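Local coordinates for protein pseudopodium-enriched atypical kinase 1 (Homo sapiens, PDB 6BHC) that is a pseudokinase of the protein kinase fold that dimerises through that fold and probably acts in signalling rather than by normal catalysis, at residues Q363-C368 and C425-L430. The protein carries 1 engineered substitution. Residues are numbered along the deposited sequence; the frame is centred on the assembly and turned at random.
Sequences QTFTAC and CIVKIL
One face of the Phe365 ring is met by Val427, whose CG1 methyl stands above the aromatic plane in a CH-pi contact. This methyl lies 4.0 Å from the ring centroid, in a direction 13° off the ring normal. Its displacement is toward the rim on the CD2 side, where CG1 of Val427 comes within 3.9 Å of CD2 of Phe365. The aliphatic part of Lys428 reaches the same ring obliquely, its CG 4.1 Å from CE2 of Phe365, with the two side chains crossing at about a right angle. Val427 instead comes from the opposite direction to Phe365. In Phe365 and Val427 alike the first torsion is near anti: CG of Phe365 is swung opposite its backbone N (chi1 -172°), and Val427 places CG1 in the corresponding position (chi1 166°), which carries ring and methyl into the space between the helices. Replacing Phe365 with an alanine would probably open a gap beneath the Val427 methyl and remove the ring carbon that Lys428 CG packs against. Contact across the two segments is thus apolar, whereas within 363-368 the Thr366 hydroxyl donates to Gln363 O, 3.0 Å from OG1, and Ala367 N bonds to that same oxygen from the same face of the carbonyl plane. This is helix-to-helix packing near the C-terminal end of the chain, where the residues between the two segments are largely helical and include no strand. It joins the last turns of helix 359-367 to those of helix 420-430, with Phe362 also touching Val427 and Leu430. Phe365 additionally packs on Arg374 and Leu378 of helix 371-396 and on Leu431, while Ile426, Ile429 and Leu430 rest against helix 343-354.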
loop_
_atom_site.group_PDB
_atom_site.type_symbol
_atom_site.label_atom_id
_atom_site.label_comp_id
_atom_site.label_asym_id
_atom_site.label_seq_id
_atom_site.Cartn_x
_atom_site.Cartn_y
_atom_site.Cartn_z
ATOM N N GLN A 363 -22.688 5.232 24.749
ATOM C CA GLN A 363 -24.032 4.913 25.221
ATOM C C GLN A 363 -24.278 3.410 25.214
ATOM O O GLN A 363 -24.845 2.862 26.167
ATOM C CB GLN A 363 -25.077 5.629 24.365
ATOM C CG GLN A 363 -25.184 7.119 24.628
ATOM C CD GLN A 363 -26.297 7.769 23.830
ATOM O OE1 GLN A 363 -26.511 7.444 22.663
ATOM N NE2 GLN A 363 -27.020 8.687 24.463
ATOM N N THR A 364 -23.862 2.727 24.145
ATOM C CA THR A 364 -23.989 1.274 24.108
ATOM C C THR A 364 -23.105 0.615 25.158
ATOM O O THR A 364 -23.472 -0.431 25.708
ATOM C CB THR A 364 -23.643 0.752 22.712
ATOM O OG1 THR A 364 -24.349 1.516 21.726
ATOM C CG2 THR A 364 -24.035 -0.712 22.576
ATOM N N PHE A 365 -21.952 1.216 25.457
ATOM C CA PHE A 365 -21.064 0.671 26.479
ATOM C C PHE A 365 -21.741 0.659 27.845
ATOM O O PHE A 365 -21.757 -0.365 28.536
ATOM C CB PHE A 365 -19.766 1.481 26.520
ATOM C CG PHE A 365 -18.701 0.893 27.401
ATOM C CD1 PHE A 365 -17.788 -0.017 26.894
ATOM C CD2 PHE A 365 -18.602 1.261 28.734
ATOM C CE1 PHE A 365 -16.801 -0.555 27.700
ATOM C CE2 PHE A 365 -17.618 0.726 29.546
ATOM C CZ PHE A 365 -16.716 -0.182 29.028
ATOM N N THR A 366 -22.319 1.794 28.247
ATOM C CA THR A 366 -22.971 1.870 29.550
ATOM C C THR A 366 -24.227 1.010 29.608
ATOM O O THR A 366 -24.582 0.506 30.679
ATOM C CB THR A 366 -23.317 3.321 29.884
ATOM O OG1 THR A 366 -24.290 3.806 28.951
ATOM C CG2 THR A 366 -22.073 4.194 29.811
ATOM N N ALA A 367 -24.909 0.833 28.476
ATOM C CA ALA A 367 -26.141 0.054 28.451
ATOM C C ALA A 367 -25.896 -1.449 28.496
ATOM O O ALA A 367 -26.811 -2.198 28.851
ATOM C CB ALA A 367 -26.959 0.404 27.206
ATOM N N CYS A 368 -24.699 -1.902 28.147
ATOM C CA CYS A 368 -24.394 -3.329 28.188
ATOM C C CYS A 368 -24.299 -3.801 29.633
ATOM O O CYS A 368 -23.509 -3.245 30.406
ATOM C CB CYS A 368 -23.092 -3.622 27.450
ATOM S SG CYS A 368 -23.211 -3.589 25.649
ATOM N N CYS A 425 -10.506 0.762 29.714
ATOM C CA CYS A 425 -10.000 1.679 30.731
ATOM C C CYS A 425 -10.127 3.130 30.282
ATOM O O CYS A 425 -10.511 3.998 31.075
ATOM C CB CYS A 425 -8.548 1.341 31.066
ATOM S SG CYS A 425 -8.316 -0.312 31.768
ATOM N N ILE A 426 -9.815 3.414 29.014
ATOM C CA ILE A 426 -9.893 4.786 28.521
ATOM C C ILE A 426 -11.341 5.261 28.474
ATOM O O ILE A 426 -11.642 6.410 28.820
ATOM C CB ILE A 426 -9.215 4.897 27.143
ATOM C CG1 ILE A 426 -7.721 4.598 27.261
ATOM C CG2 ILE A 426 -9.428 6.281 26.547
ATOM C CD1 ILE A 426 -6.995 5.514 28.228
ATOM N N VAL A 427 -12.258 4.390 28.046
ATOM C CA VAL A 427 -13.667 4.768 27.968
ATOM C C VAL A 427 -14.214 5.085 29.353
ATOM O O VAL A 427 -14.906 6.092 29.546
ATOM C CB VAL A 427 -14.480 3.657 27.277
ATOM C CG1 VAL A 427 -15.969 3.871 27.497
ATOM C CG2 VAL A 427 -14.164 3.613 25.790
ATOM N N LYS A 428 -13.904 4.241 30.341
ATOM C CA LYS A 428 -14.426 4.461 31.686
ATOM C C LYS A 428 -13.902 5.758 32.291
ATOM O O LYS A 428 -14.570 6.357 33.141
ATOM C CB LYS A 428 -14.089 3.267 32.582
ATOM C CG LYS A 428 -14.939 2.034 32.294
ATOM C CD LYS A 428 -14.688 0.913 33.294
ATOM C CE LYS A 428 -13.316 0.287 33.106
ATOM N NZ LYS A 428 -13.120 -0.898 33.988
ATOM N N ILE A 429 -12.722 6.212 31.865
ATOM C CA ILE A 429 -12.225 7.505 32.325
ATOM C C ILE A 429 -13.004 8.639 31.670
ATOM O O ILE A 429 -13.338 9.638 32.319
ATOM C CB ILE A 429 -10.714 7.625 32.057
ATOM C CG1 ILE A 429 -9.940 6.599 32.886
ATOM C CG2 ILE A 429 -10.221 9.030 32.371
ATOM C CD1 ILE A 429 -8.446 6.603 32.620
ATOM N N LEU A 430 -13.322 8.501 30.381
ATOM C CA LEU A 430 -14.026 9.548 29.652
ATOM C C LEU A 430 -15.526 9.565 29.912
ATOM O O LEU A 430 -16.196 10.514 29.490
ATOM C CB LEU A 430 -13.780 9.399 28.149
ATOM C CG LEU A 430 -12.370 9.729 27.661
ATOM C CD1 LEU A 430 -12.249 9.452 26.172
ATOM C CD2 LEU A 430 -12.028 11.178 27.971
#